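Local coordinates for protein cellulase (Uncultured bacterium, PDB 3WX5) that probably hydrolyses internal beta-1,4-glucosidic linkages in cellulose, as a family 12 endoglucanase, at residues T19-D24 against C50-L55; N59-R64 against G231-D236; R97-S102 against S211-L216; W125-L130 against Y215-E220. All blocks are in the same frame, centred on the assembly; numbering follows the deposited sequence.

Interaction 1 of 4, residues T19-D24 against C50-L55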
loop_
_atom_site.group_PDB
_atom_site.type_symbol
_atom_site.label_atom_id
_atom_site.label_comp_id
_atom_site.label_asym_id
_atom_site.label_seq_id
_atom_site.Cartn_x
_atom_site.Cartn_y
_atom_site.Cartn_z
ATOM N N THR A 19 -7.701 -21.254 -2.887
ATOM C CA THR A 19 -8.108 -19.859 -2.887
ATOM C C THR A 19 -9.287 -19.709 -1.940
ATOM O O THR A 19 -9.937 -20.699 -1.597
ATOM C CB THR A 19 -8.506 -19.376 -4.312
ATOM O OG1 THR A 19 -9.616 -20.150 -4.783
ATOM C CG2 THR A 19 -7.350 -19.542 -5.296
ATOM N N ALA A 20 -9.512 -18.482 -1.470
ATOM C CA ALA A 20 -10.745 -18.090 -0.783
ATOM C C ALA A 20 -11.319 -16.814 -1.395
ATOM O O ALA A 20 -10.565 -15.950 -1.847
ATOM C CB ALA A 20 -10.478 -17.889 0.700
ATOM N N THR A 21 -12.650 -16.707 -1.423
ATOM C CA THR A 21 -13.304 -15.531 -2.004
ATOM C C THR A 21 -13.869 -14.708 -0.872
ATOM O O THR A 21 -14.764 -15.163 -0.160
ATOM C CB THR A 21 -14.451 -15.913 -2.984
ATOM O OG1 THR A 21 -13.914 -16.684 -4.071
ATOM C CG2 THR A 21 -15.101 -14.636 -3.569
ATOM N N VAL A 22 -13.276 -13.542 -0.637
ATOM C CA VAL A 22 -13.547 -12.770 0.583
ATOM C C VAL A 22 -14.331 -11.527 0.197
ATOM O O VAL A 22 -13.842 -10.726 -0.620
ATOM C CB VAL A 22 -12.212 -12.318 1.246
ATOM C CG1 VAL A 22 -12.451 -11.303 2.359
ATOM C CG2 VAL A 22 -11.408 -13.545 1.758
ATOM N N CYS A 23 -15.525 -11.352 0.784
ATOM C CA CYS A 23 -16.417 -10.242 0.417
ATOM C C CYS A 23 -16.778 -9.321 1.580
ATOM O O CYS A 23 -17.391 -8.261 1.365
ATOM C CB CYS A 23 -17.715 -10.744 -0.253
ATOM S SG CYS A 23 -17.495 -11.792 -1.725
ATOM N N ASP A 24 -16.463 -9.746 2.806
ATOM C CA ASP A 24 -16.723 -8.950 4.006
ATOM C C ASP A 24 -15.975 -7.632 3.870
ATOM O O ASP A 24 -14.825 -7.614 3.464
ATOM C CB ASP A 24 -16.213 -9.700 5.259
ATOM C CG ASP A 24 -16.511 -8.962 6.569
ATOM O OD1 ASP A 24 -16.831 -7.750 6.567
ATOM O OD2 ASP A 24 -16.406 -9.603 7.636
ATOM N N CYS A 50 -15.618 -8.088 -3.769
ATOM C CA CYS A 50 -15.036 -9.386 -3.440
ATOM C C CYS A 50 -13.649 -9.518 -4.037
ATOM O O CYS A 50 -13.396 -9.041 -5.132
ATOM C CB CYS A 50 -15.900 -10.531 -3.982
ATOM S SG CYS A 50 -17.596 -10.497 -3.315
ATOM N N ILE A 51 -12.756 -10.188 -3.313
ATOM C CA ILE A 51 -11.474 -10.591 -3.894
ATOM C C ILE A 51 -11.286 -12.101 -3.784
ATOM O O ILE A 51 -11.593 -12.700 -2.741
ATOM C CB ILE A 51 -10.275 -9.863 -3.218
ATOM C CG1 ILE A 51 -10.296 -10.035 -1.691
ATOM C CG2 ILE A 51 -10.322 -8.359 -3.589
ATOM C CD1 ILE A 51 -9.113 -9.320 -0.951
ATOM N N GLU A 52 -10.683 -12.684 -4.812
ATOM C CA GLU A 52 -10.312 -14.087 -4.771
ATOM C C GLU A 52 -8.825 -14.198 -4.459
ATOM O O GLU A 52 -7.996 -13.645 -5.187
ATOM C CB GLU A 52 -10.647 -14.754 -6.110
ATOM C CG GLU A 52 -10.176 -16.199 -6.209
ATOM C CD GLU A 52 -10.594 -16.840 -7.532
ATOM O OE1 GLU A 52 -11.755 -17.266 -7.622
ATOM O OE2 GLU A 52 -9.821 -16.785 -8.519
ATOM N N ILE A 53 -8.511 -14.823 -3.325
ATOM C CA ILE A 53 -7.157 -14.792 -2.734
ATOM C C ILE A 53 -6.475 -16.158 -2.798
ATOM O O ILE A 53 -6.979 -17.149 -2.240
ATOM C CB ILE A 53 -7.182 -14.394 -1.236
ATOM C CG1 ILE A 53 -8.020 -13.135 -1.014
ATOM C CG2 ILE A 53 -5.748 -14.124 -0.734
ATOM C CD1 ILE A 53 -8.227 -12.813 0.451
ATOM N N GLY A 54 -5.279 -16.182 -3.369
ATOM C CA GLY A 54 -4.448 -17.384 -3.360
ATOM C C GLY A 54 -3.800 -17.520 -1.993
ATOM O O GLY A 54 -3.094 -16.624 -1.540
ATOM N N LEU A 55 -4.110 -18.597 -1.282
ATOM C CA LEU A 55 -3.649 -18.722 0.102
ATOM C C LEU A 55 -2.140 -18.947 0.267
ATOM O O LEU A 55 -1.588 -18.670 1.333
ATOM C CB LEU A 55 -4.445 -19.806 0.844
ATOM C CG LEU A 55 -5.935 -19.496 0.970
ATOM C CD1 LEU A 55 -6.708 -20.668 1.604
ATOM C CD2 LEU A 55 -6.177 -18.179 1.701
#

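Interaction 2 of 4, residues N59-R64 against G231-D236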
loop_
_atom_site.group_PDB
_atom_site.type_symbol
_atom_site.label_atom_id
_atom_site.label_comp_id
_atom_site.label_asym_id
_atom_site.label_seq_id
_atom_site.Cartn_x
_atom_site.Cartn_y
_atom_site.Cartn_z
ATOM N N ASN A 59 -1.535 -13.865 -3.899
ATOM C CA ASN A 59 -2.054 -13.213 -5.118
ATOM C C ASN A 59 -3.565 -13.003 -4.930
ATOM O O ASN A 59 -4.230 -13.841 -4.318
ATOM C CB ASN A 59 -1.854 -14.080 -6.372
ATOM C CG ASN A 59 -0.397 -14.293 -6.730
ATOM O OD1 ASN A 59 0.512 -13.687 -6.157
ATOM N ND2 ASN A 59 -0.168 -15.177 -7.702
ATOM N N PHE A 60 -4.112 -11.914 -5.471
ATOM C CA PHE A 60 -5.563 -11.691 -5.386
ATOM C C PHE A 60 -6.121 -10.980 -6.604
ATOM O O PHE A 60 -5.417 -10.210 -7.261
ATOM C CB PHE A 60 -5.995 -11.037 -4.051
ATOM C CG PHE A 60 -5.545 -9.594 -3.872
ATOM C CD1 PHE A 60 -6.276 -8.544 -4.448
ATOM C CD2 PHE A 60 -4.439 -9.290 -3.086
ATOM C CE1 PHE A 60 -5.879 -7.203 -4.288
ATOM C CE2 PHE A 60 -4.041 -7.939 -2.873
ATOM C CZ PHE A 60 -4.762 -6.896 -3.485
ATOM N N ILE A 61 -7.376 -11.272 -6.936
ATOM C CA ILE A 61 -8.011 -10.577 -8.055
ATOM C C ILE A 61 -9.349 -10.024 -7.582
ATOM O O ILE A 61 -10.047 -10.676 -6.786
ATOM C CB ILE A 61 -8.184 -11.541 -9.278
ATOM C CG1 ILE A 61 -8.836 -10.823 -10.466
ATOM C CG2 ILE A 61 -9.024 -12.754 -8.882
ATOM C CD1 ILE A 61 -8.643 -11.556 -11.804
ATOM N N LEU A 62 -9.678 -8.797 -8.011
ATOM C CA LEU A 62 -11.008 -8.213 -7.718
ATOM C C LEU A 62 -12.029 -8.932 -8.611
ATOM O O LEU A 62 -12.009 -8.775 -9.848
ATOM C CB LEU A 62 -11.025 -6.710 -8.023
ATOM C CG LEU A 62 -10.486 -5.764 -6.936
ATOM C CD1 LEU A 62 -11.445 -5.649 -5.730
ATOM C CD2 LEU A 62 -9.088 -6.187 -6.483
ATOM N N THR A 63 -12.902 -9.718 -7.992
ATOM C CA THR A 63 -13.940 -10.421 -8.745
ATOM C C THR A 63 -15.251 -9.669 -8.720
ATOM O O THR A 63 -16.150 -9.934 -9.536
ATOM C CB THR A 63 -14.173 -11.860 -8.224
ATOM O OG1 THR A 63 -14.567 -11.807 -6.859
ATOM C CG2 THR A 63 -12.902 -12.704 -8.368
ATOM N N ARG A 64 -15.372 -8.729 -7.787
ATOM C CA ARG A 64 -16.548 -7.867 -7.727
ATOM C C ARG A 64 -16.161 -6.516 -7.155
ATOM O O ARG A 64 -15.501 -6.461 -6.122
ATOM C CB ARG A 64 -17.622 -8.509 -6.851
ATOM C CG ARG A 64 -18.961 -7.775 -6.845
ATOM C CD ARG A 64 -19.949 -8.451 -5.882
ATOM N NE ARG A 64 -21.232 -7.745 -5.866
ATOM C CZ ARG A 64 -22.312 -8.163 -5.209
ATOM N NH1 ARG A 64 -22.283 -9.323 -4.565
ATOM N NH2 ARG A 64 -23.432 -7.445 -5.240
ATOM N N GLY A 231 -11.482 -7.135 -11.854
ATOM C CA GLY A 231 -10.420 -7.619 -12.745
ATOM C C GLY A 231 -8.999 -7.167 -12.434
ATOM O O GLY A 231 -8.037 -7.782 -12.915
ATOM N N LEU A 232 -8.836 -6.143 -11.590
ATOM C CA LEU A 232 -7.482 -5.787 -11.145
ATOM C C LEU A 232 -6.884 -6.953 -10.362
ATOM O O LEU A 232 -7.559 -7.547 -9.535
ATOM C CB LEU A 232 -7.509 -4.537 -10.258
ATOM C CG LEU A 232 -7.804 -3.213 -10.983
ATOM C CD1 LEU A 232 -8.261 -2.144 -9.939
ATOM C CD2 LEU A 232 -6.564 -2.747 -11.736
ATOM N N LYS A 233 -5.614 -7.259 -10.605
ATOM C CA LYS A 233 -4.996 -8.414 -9.953
ATOM C C LYS A 233 -3.647 -8.020 -9.359
ATOM O O LYS A 233 -2.841 -7.366 -10.014
ATOM C CB LYS A 233 -4.775 -9.553 -10.967
ATOM C CG LYS A 233 -4.272 -10.858 -10.320
ATOM C CD LYS A 233 -4.298 -12.046 -11.319
ATOM C CE LYS A 233 -3.755 -13.346 -10.710
ATOM N NZ LYS A 233 -4.602 -13.925 -9.605
ATOM N N SER A 234 -3.379 -8.533 -8.169
ATOM C CA SER A 234 -2.096 -8.340 -7.467
ATOM C C SER A 234 -1.375 -9.699 -7.455
ATOM O O SER A 234 -1.969 -10.692 -7.034
ATOM C CB SER A 234 -2.396 -7.871 -6.033
ATOM O OG SER A 234 -1.276 -7.929 -5.135
ATOM N N SER A 235 -0.122 -9.738 -7.930
ATOM C CA SER A 235 0.660 -10.995 -7.994
ATOM C C SER A 235 2.096 -10.857 -7.497
ATOM O O SER A 235 2.690 -9.787 -7.605
ATOM C CB SER A 235 0.707 -11.487 -9.453
ATOM O OG SER A 235 -0.617 -11.589 -9.960
ATOM N N ASP A 236 2.679 -11.962 -7.036
ATOM C CA ASP A 236 4.134 -12.063 -6.890
ATOM C C ASP A 236 4.676 -11.070 -5.851
ATOM O O ASP A 236 5.787 -10.548 -6.010
ATOM C CB ASP A 236 4.841 -11.772 -8.235
ATOM C CG ASP A 236 4.413 -12.714 -9.373
ATOM O OD1 ASP A 236 4.051 -13.887 -9.122
ATOM O OD2 ASP A 236 4.503 -12.266 -10.540
HETATM O O HOH W 1 2.914 -15.495 -7.515
HETATM O O HOH W 2 -2.578 -16.273 -9.073
#

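Interaction 3 of 4, residues R97-S102 against S211-L216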
loop_
_atom_site.group_PDB
_atom_site.type_symbol
_atom_site.label_atom_id
_atom_site.label_comp_id
_atom_site.label_asym_id
_atom_site.label_seq_id
_atom_site.Cartn_x
_atom_site.Cartn_y
_atom_site.Cartn_z
ATOM N N ARG A 97 12.107 1.223 13.974
ATOM C CA ARG A 97 12.294 2.655 13.826
ATOM C C ARG A 97 12.901 2.964 12.465
ATOM O O ARG A 97 13.789 2.249 11.998
ATOM C CB ARG A 97 13.212 3.177 14.934
ATOM C CG ARG A 97 12.559 4.255 15.709
ATOM C CD ARG A 97 13.259 4.554 17.007
ATOM N NE ARG A 97 12.405 5.425 17.807
ATOM C CZ ARG A 97 12.529 5.550 19.116
ATOM N NH1 ARG A 97 13.504 4.894 19.726
ATOM N NH2 ARG A 97 11.703 6.338 19.797
ATOM N N VAL A 98 12.492 4.078 11.872
ATOM C CA VAL A 98 13.053 4.458 10.581
ATOM C C VAL A 98 14.570 4.565 10.601
ATOM O O VAL A 98 15.249 4.048 9.707
ATOM C CB VAL A 98 12.421 5.749 10.051
ATOM C CG1 VAL A 98 13.235 6.324 8.870
ATOM C CG2 VAL A 98 10.967 5.496 9.671
ATOM N N GLU A 99 15.123 5.120 11.683
ATOM C CA GLU A 99 16.587 5.293 11.744
ATOM C C GLU A 99 17.298 3.919 11.916
ATOM O O GLU A 99 18.507 3.805 11.703
ATOM C CB GLU A 99 16.943 6.240 12.903
ATOM C CG GLU A 99 16.513 5.687 14.257
ATOM C CD GLU A 99 16.809 6.621 15.444
ATOM O OE1 GLU A 99 17.629 7.574 15.318
ATOM O OE2 GLU A 99 16.239 6.369 16.524
ATOM N N ALA A 100 16.528 2.902 12.299
ATOM C CA ALA A 100 17.032 1.554 12.563
ATOM C C ALA A 100 16.775 0.595 11.376
ATOM O O ALA A 100 17.049 -0.596 11.454
ATOM C CB ALA A 100 16.406 1.009 13.831
ATOM N N ILE A 101 16.282 1.123 10.262
ATOM C CA ILE A 101 16.161 0.308 9.046
ATOM C C ILE A 101 17.463 0.397 8.242
ATOM O O ILE A 101 17.911 1.506 7.950
ATOM C CB ILE A 101 15.013 0.809 8.148
ATOM C CG1 ILE A 101 13.669 0.742 8.900
ATOM C CG2 ILE A 101 14.966 0.019 6.821
ATOM C CD1 ILE A 101 12.502 1.395 8.120
ATOM N N SER A 102 18.047 -0.743 7.861
ATOM C CA SER A 102 19.200 -0.717 6.933
ATOM C C SER A 102 18.780 -0.798 5.473
ATOM O O SER A 102 19.227 0.001 4.662
ATOM C CB SER A 102 20.241 -1.804 7.219
ATOM O OG SER A 102 19.667 -3.093 7.124
ATOM N N SER A 211 9.569 11.713 10.603
ATOM C CA SER A 211 10.642 11.735 11.595
ATOM C C SER A 211 11.379 10.404 11.635
ATOM O O SER A 211 10.756 9.349 11.757
ATOM C CB SER A 211 10.108 12.058 12.993
ATOM O OG SER A 211 11.106 11.795 13.981
ATOM N N PRO A 212 12.726 10.449 11.619
ATOM C CA PRO A 212 13.474 9.187 11.629
ATOM C C PRO A 212 13.322 8.415 12.946
ATOM O O PRO A 212 13.682 7.235 13.014
ATOM C CB PRO A 212 14.927 9.627 11.367
ATOM C CG PRO A 212 14.998 11.035 11.847
ATOM C CD PRO A 212 13.602 11.633 11.655
ATOM N N THR A 213 12.713 9.028 13.966
ATOM C CA THR A 213 12.440 8.285 15.205
ATOM C C THR A 213 11.025 7.673 15.222
ATOM O O THR A 213 10.693 6.904 16.112
ATOM C CB THR A 213 12.616 9.135 16.479
ATOM O OG1 THR A 213 11.721 10.247 16.437
ATOM C CG2 THR A 213 14.056 9.640 16.615
ATOM N N TRP A 214 10.264 7.886 14.150
ATOM C CA TRP A 214 8.978 7.189 14.016
ATOM C C TRP A 214 9.229 5.735 13.602
ATOM O O TRP A 214 10.255 5.441 12.998
ATOM C CB TRP A 214 8.091 7.887 12.984
ATOM C CG TRP A 214 7.560 9.222 13.455
ATOM C CD1 TRP A 214 7.667 9.760 14.711
ATOM C CD2 TRP A 214 6.909 10.217 12.645
ATOM N NE1 TRP A 214 7.086 11.021 14.735
ATOM C CE2 TRP A 214 6.619 11.319 13.483
ATOM C CE3 TRP A 214 6.528 10.272 11.297
ATOM C CZ2 TRP A 214 5.970 12.470 13.015
ATOM C CZ3 TRP A 214 5.876 11.394 10.838
ATOM C CH2 TRP A 214 5.573 12.468 11.697
ATOM N N TYR A 215 8.304 4.841 13.950
ATOM C CA TYR A 215 8.361 3.447 13.522
ATOM C C TYR A 215 7.640 3.261 12.197
ATOM O O TYR A 215 6.532 3.740 12.048
ATOM C CB TYR A 215 7.641 2.593 14.544
ATOM C CG TYR A 215 8.385 2.593 15.841
ATOM C CD1 TYR A 215 9.485 1.742 16.028
ATOM C CD2 TYR A 215 8.089 3.517 16.826
ATOM C CE1 TYR A 215 10.217 1.768 17.211
ATOM C CE2 TYR A 215 8.825 3.563 18.007
ATOM C CZ TYR A 215 9.888 2.689 18.184
ATOM O OH TYR A 215 10.617 2.732 19.341
ATOM N N LEU A 216 8.237 2.462 11.314
ATOM C CA LEU A 216 7.527 1.805 10.219
ATOM C C LEU A 216 6.721 0.643 10.764
ATOM O O LEU A 216 7.285 -0.250 11.410
ATOM C CB LEU A 216 8.531 1.307 9.179
ATOM C CG LEU A 216 7.958 0.454 8.037
ATOM C CD1 LEU A 216 6.886 1.242 7.239
ATOM C CD2 LEU A 216 9.114 -0.030 7.119
HETATM O O HOH W 3 9.082 7.203 18.502
#

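Interaction 4 of 4, residues W125-L130 against Y215-E220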
loop_
_atom_site.group_PDB
_atom_site.type_symbol
_atom_site.label_atom_id
_atom_site.label_comp_id
_atom_site.label_asym_id
_atom_site.label_seq_id
_atom_site.Cartn_x
_atom_site.Cartn_y
_atom_site.Cartn_z
ATOM N N TRP A 125 2.980 2.712 6.512
ATOM C CA TRP A 125 2.373 3.422 7.630
ATOM C C TRP A 125 3.436 3.574 8.720
ATOM O O TRP A 125 4.138 2.613 9.048
ATOM C CB TRP A 125 1.151 2.651 8.187
ATOM C CG TRP A 125 -0.091 2.797 7.356
ATOM C CD1 TRP A 125 -0.661 1.851 6.542
ATOM C CD2 TRP A 125 -0.903 3.973 7.234
ATOM N NE1 TRP A 125 -1.793 2.365 5.954
ATOM C CE2 TRP A 125 -1.929 3.680 6.311
ATOM C CE3 TRP A 125 -0.872 5.235 7.833
ATOM C CZ2 TRP A 125 -2.965 4.587 6.026
ATOM C CZ3 TRP A 125 -1.872 6.159 7.505
ATOM C CH2 TRP A 125 -2.857 5.850 6.545
ATOM N N PHE A 126 3.516 4.778 9.271
ATOM C CA PHE A 126 4.502 5.135 10.300
ATOM C C PHE A 126 3.828 5.830 11.482
ATOM O O PHE A 126 2.868 6.583 11.316
ATOM C CB PHE A 126 5.526 6.117 9.722
ATOM C CG PHE A 126 6.178 5.638 8.452
ATOM C CD1 PHE A 126 5.518 5.750 7.230
ATOM C CD2 PHE A 126 7.486 5.175 8.462
ATOM C CE1 PHE A 126 6.116 5.265 6.054
ATOM C CE2 PHE A 126 8.120 4.798 7.280
ATOM C CZ PHE A 126 7.436 4.887 6.067
ATOM N N SER A 127 4.417 5.688 12.673
ATOM C CA SER A 127 4.015 6.586 13.740
ATOM C C SER A 127 4.980 6.528 14.910
ATOM O O SER A 127 5.828 5.632 14.965
ATOM C CB SER A 127 2.618 6.228 14.234
ATOM O OG SER A 127 2.716 5.300 15.295
ATOM N N PRO A 128 4.885 7.507 15.819
ATOM C CA PRO A 128 5.879 7.519 16.872
ATOM C C PRO A 128 5.631 6.413 17.873
ATOM O O PRO A 128 6.485 6.156 18.724
ATOM C CB PRO A 128 5.706 8.901 17.523
ATOM C CG PRO A 128 4.328 9.309 17.198
ATOM C CD PRO A 128 4.079 8.740 15.806
ATOM N N SER A 129 4.466 5.783 17.794
ATOM C CA SER A 129 4.099 4.714 18.734
ATOM C C SER A 129 4.495 3.291 18.296
ATOM O O SER A 129 4.625 2.991 17.097
ATOM C CB SER A 129 2.601 4.802 19.067
ATOM O OG SER A 129 2.167 3.656 19.772
ATOM N N LEU A 130 4.790 2.445 19.287
ATOM C CA LEU A 130 5.094 1.040 19.059
ATOM C C LEU A 130 3.847 0.214 18.747
ATOM O O LEU A 130 3.968 -0.914 18.285
ATOM C CB LEU A 130 5.808 0.453 20.297
ATOM C CG LEU A 130 7.329 0.644 20.354
ATOM C CD1 LEU A 130 7.848 0.311 21.769
ATOM C CD2 LEU A 130 8.027 -0.232 19.322
ATOM N N TYR A 215 8.304 4.841 13.950
ATOM C CA TYR A 215 8.361 3.447 13.522
ATOM C C TYR A 215 7.640 3.261 12.197
ATOM O O TYR A 215 6.532 3.740 12.048
ATOM C CB TYR A 215 7.641 2.593 14.544
ATOM C CG TYR A 215 8.385 2.593 15.841
ATOM C CD1 TYR A 215 9.485 1.742 16.028
ATOM C CD2 TYR A 215 8.089 3.517 16.826
ATOM C CE1 TYR A 215 10.217 1.768 17.211
ATOM C CE2 TYR A 215 8.825 3.563 18.007
ATOM C CZ TYR A 215 9.888 2.689 18.184
ATOM O OH TYR A 215 10.617 2.732 19.341
ATOM N N LEU A 216 8.237 2.462 11.314
ATOM C CA LEU A 216 7.527 1.805 10.219
ATOM C C LEU A 216 6.721 0.643 10.764
ATOM O O LEU A 216 7.285 -0.250 11.410
ATOM C CB LEU A 216 8.531 1.307 9.179
ATOM C CG LEU A 216 7.958 0.454 8.037
ATOM C CD1 LEU A 216 6.886 1.242 7.239
ATOM C CD2 LEU A 216 9.114 -0.030 7.119
ATOM N N HIS A 217 5.399 0.674 10.563
ATOM C CA HIS A 217 4.534 -0.409 11.066
ATOM C C HIS A 217 4.169 -1.446 10.030
ATOM O O HIS A 217 4.008 -2.626 10.355
ATOM C CB HIS A 217 3.240 0.191 11.628
ATOM C CG HIS A 217 3.447 0.903 12.922
ATOM N ND1 HIS A 217 3.536 0.226 14.124
ATOM C CD2 HIS A 217 3.731 2.198 13.193
ATOM C CE1 HIS A 217 3.721 1.101 15.094
ATOM N NE2 HIS A 217 3.862 2.302 14.556
ATOM N N ALA A 218 3.983 -1.006 8.783
ATOM C CA ALA A 218 3.399 -1.887 7.777
ATOM C C ALA A 218 3.856 -1.485 6.405
ATOM O O ALA A 218 3.889 -0.304 6.102
ATOM C CB ALA A 218 1.855 -1.799 7.834
ATOM N N VAL A 219 4.125 -2.480 5.560
ATOM C CA VAL A 219 4.408 -2.239 4.154
ATOM C C VAL A 219 3.312 -2.979 3.383
ATOM O O VAL A 219 3.259 -4.233 3.420
ATOM C CB VAL A 219 5.790 -2.839 3.763
ATOM C CG1 VAL A 219 6.074 -2.622 2.255
ATOM C CG2 VAL A 219 6.890 -2.182 4.606
ATOM N N GLU A 220 2.497 -2.220 2.643
ATOM C CA GLU A 220 1.331 -2.788 1.963
ATOM C C GLU A 220 1.399 -2.427 0.499
ATOM O O GLU A 220 1.994 -1.416 0.130
ATOM C CB GLU A 220 0.023 -2.236 2.564
ATOM C CG GLU A 220 0.120 -1.844 4.036
ATOM C CD GLU A 220 -1.245 -1.613 4.719
ATOM O OE1 GLU A 220 -2.279 -1.463 4.026
ATOM O OE2 GLU A 220 -1.292 -1.672 5.971
HETATM O O HOH W 4 -3.591 0.902 4.011
#

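Interaction 1 of 4, residues T19-D24 against C50-L55
V22 and I53 make the apolar centre, with V22 CG2 3.5 Å from I53 CD1. The isoleucine sits diagonally across from the valine, since V22 is paired with I51, whose CG1 comes within 4.2 Å of V22 CB. In V22, CG1 is anti to the backbone N (chi1 169°), while CG2, beside that nitrogen, is the methyl that meets I53. Further along, A20 CB touches L55 CD2 more loosely. R29 of strand 28-31 lies against A20, V22 and I53, and V38 of strand 36-39 against I51 and I53. Strand 19-22 is an outermost strand of the six-stranded antiparallel sheet of the family 12 beta-jelly roll, running antiparallel to strand 49-54. The A20/I53 and V22/I51 pairs each contribute two backbone hydrogen bonds; the straightest is from V22 N to I51 O, 2.8 Å and 170°. Just past the last pair, the disulfide between C23 SG and C50 SG ties the two segments covalently, with a torsion of 113° about the S-S bond. The other face carries T19, T21 and E52: the E52 chain is extended, its CG lying 4.1 Å from T19 CB, and T21 OG1 stands 4.2 Å from E52 OE1.

Interaction 2 of 4, residues N59-R64 against G231-D236
N59 reaches D236 directly through OD1 and by way of a water through ND2. OD1 accepts the backbone N-H of D236 at 2.9 Å between D236 N and N59 OD1, the donor standing 37° out of the amide plane. ND2 gives to two waters. One lies 3.1 Å from N59 ND2 and donates in turn to D236 OD1; the other, 3.0 Å from N59 ND2, also accepts from the ammonium of K233, which bends at its last torsion (chi4 67°). The second carboxylate oxygen of D236 is taken by a salt bridge to R109. An alanine in place of N59 would lose the amide, and would probably leave the D236 N-H without its acceptor and both waters without a common donor. Behind this polar end, strands 60-62 and 233-235 run antiparallel as two of the inner strands of the six-stranded jelly-roll sheet. F60 and S234 form a hydrogen-bonded pair, F60 N giving to S234 O at 2.9 Å and S234 N to F60 O at 2.8 Å. The next bonds are from L62 N to L232 O and, beyond it, from G231 N to L62 O. S234 CB lies over one face of the F60 ring, 3.6 Å from its centroid and 16° off the normal, a CH-pi contact. The hydroxyl of that serine bonds to W108 NE1. On the opposite face of the sheet I61 CB packs against K233 CG, 4.1 Å apart.

Interaction 3 of 4, residues R97-S102 against S211-L216
R97 lies across the ring of Y215 and reaches the type I beta turn S211-W214, which leads into strand 215-225 of the jelly roll. Its CB stands 4.0 Å from Y215 CE1. CG then sits over a face of the ring, 4.0 Å from the centroid of Y215 and 21° off the normal, a CH-pi contact offset toward the rim. The chain is extended from CG to NE, which carries CD past both T213 O and the tyrosine hydroxyl. NE donates to the turn: R97 NE to T213 O is 2.8 Å with an N-H...O angle of 165°, the oxygen lying nearly in the guanidinium plane. CZ is covered by Y215 OH at 3.4 Å, over the centre of the guanidinium, whose plane is only 17° from that of the ring. NH2, at the tip, gives to a water that donates back to T213 O, so this carbonyl accepts two bonds. An alanine here would probably leave T213 O without its direct donor and uncover one face of the Y215 ring. The neighbouring turn carbonyls are held by the 3-10 segment 98-100: V98 N bonds to W214 O at 2.9 Å, and E99 N to P212 O at the same length but less straight. S211 OG and T213 OG1, 3.0 Å apart, share a hydrogen bond inside the turn. Beyond it I101 crosses L216 at about a right angle, with I101 CD1 3.8 Å from L216 CD2.

Interaction 4 of 4, residues W125-L130 against Y215-E220
A beta bulge interrupts the pairing of W125 and F126 with strand 215-220, in the larger sheet of the jelly roll, the one that in family 12 enzymes curves round the substrate cleft. W125 pairs with A218, but F126 already stands across from L216, one residue out of step. H217 N bonds to W125 O at 2.8 Å, W125 N bonds to A218 O, and the buried A218 N has no partner in the model. S127 and Y215 then exchange two backbone bonds. L216 CD1 covers a face of the F126 ring, 4.0 Å from its centroid. L130 CD2 does the same for Y215 at 3.9 Å from the ring centroid, on the face opposite to that taken by R97. S127 OG accepts from S129 N in an ST turn and receives a weak bond from NE2 of H217, whose CG is anti to the carbonyl carbon (chi1 -72°). W125 stacks on Y136 and also meets W85 and W178, an aromatic cluster. At its edge W125 CD1 lies 3.6 Å from E220 OE2, itself bonded to H84 ND1. A water closes the remaining link, accepting from W125 NE1 at 3.0 Å and donating to E220 OE1 at 2.7 Å.

The four contacts form two pairs, and interaction 2 lies across the chain's centre from both 3 and 4. Interactions 1 and 2, centres about 9 Å apart, lie in the six-stranded sheet, where strands 49-54 and 60-65 are neighbours. Interactions 3 and 4, also about 9 Å apart between centres, share Y215 and L216 of strand 215-225 in the larger sheet. Between interactions 1 and 3 the centres are about 33 Å apart. Along the chain interaction 1 closes first; interaction 2 joins residues far apart in sequence, with interactions 3 and 4 within that span. Segment 97-102 leads into strand 101-111, so its I101-L216 packing bridges the two sheets at the end of the sandwich away from interactions 1 and 2.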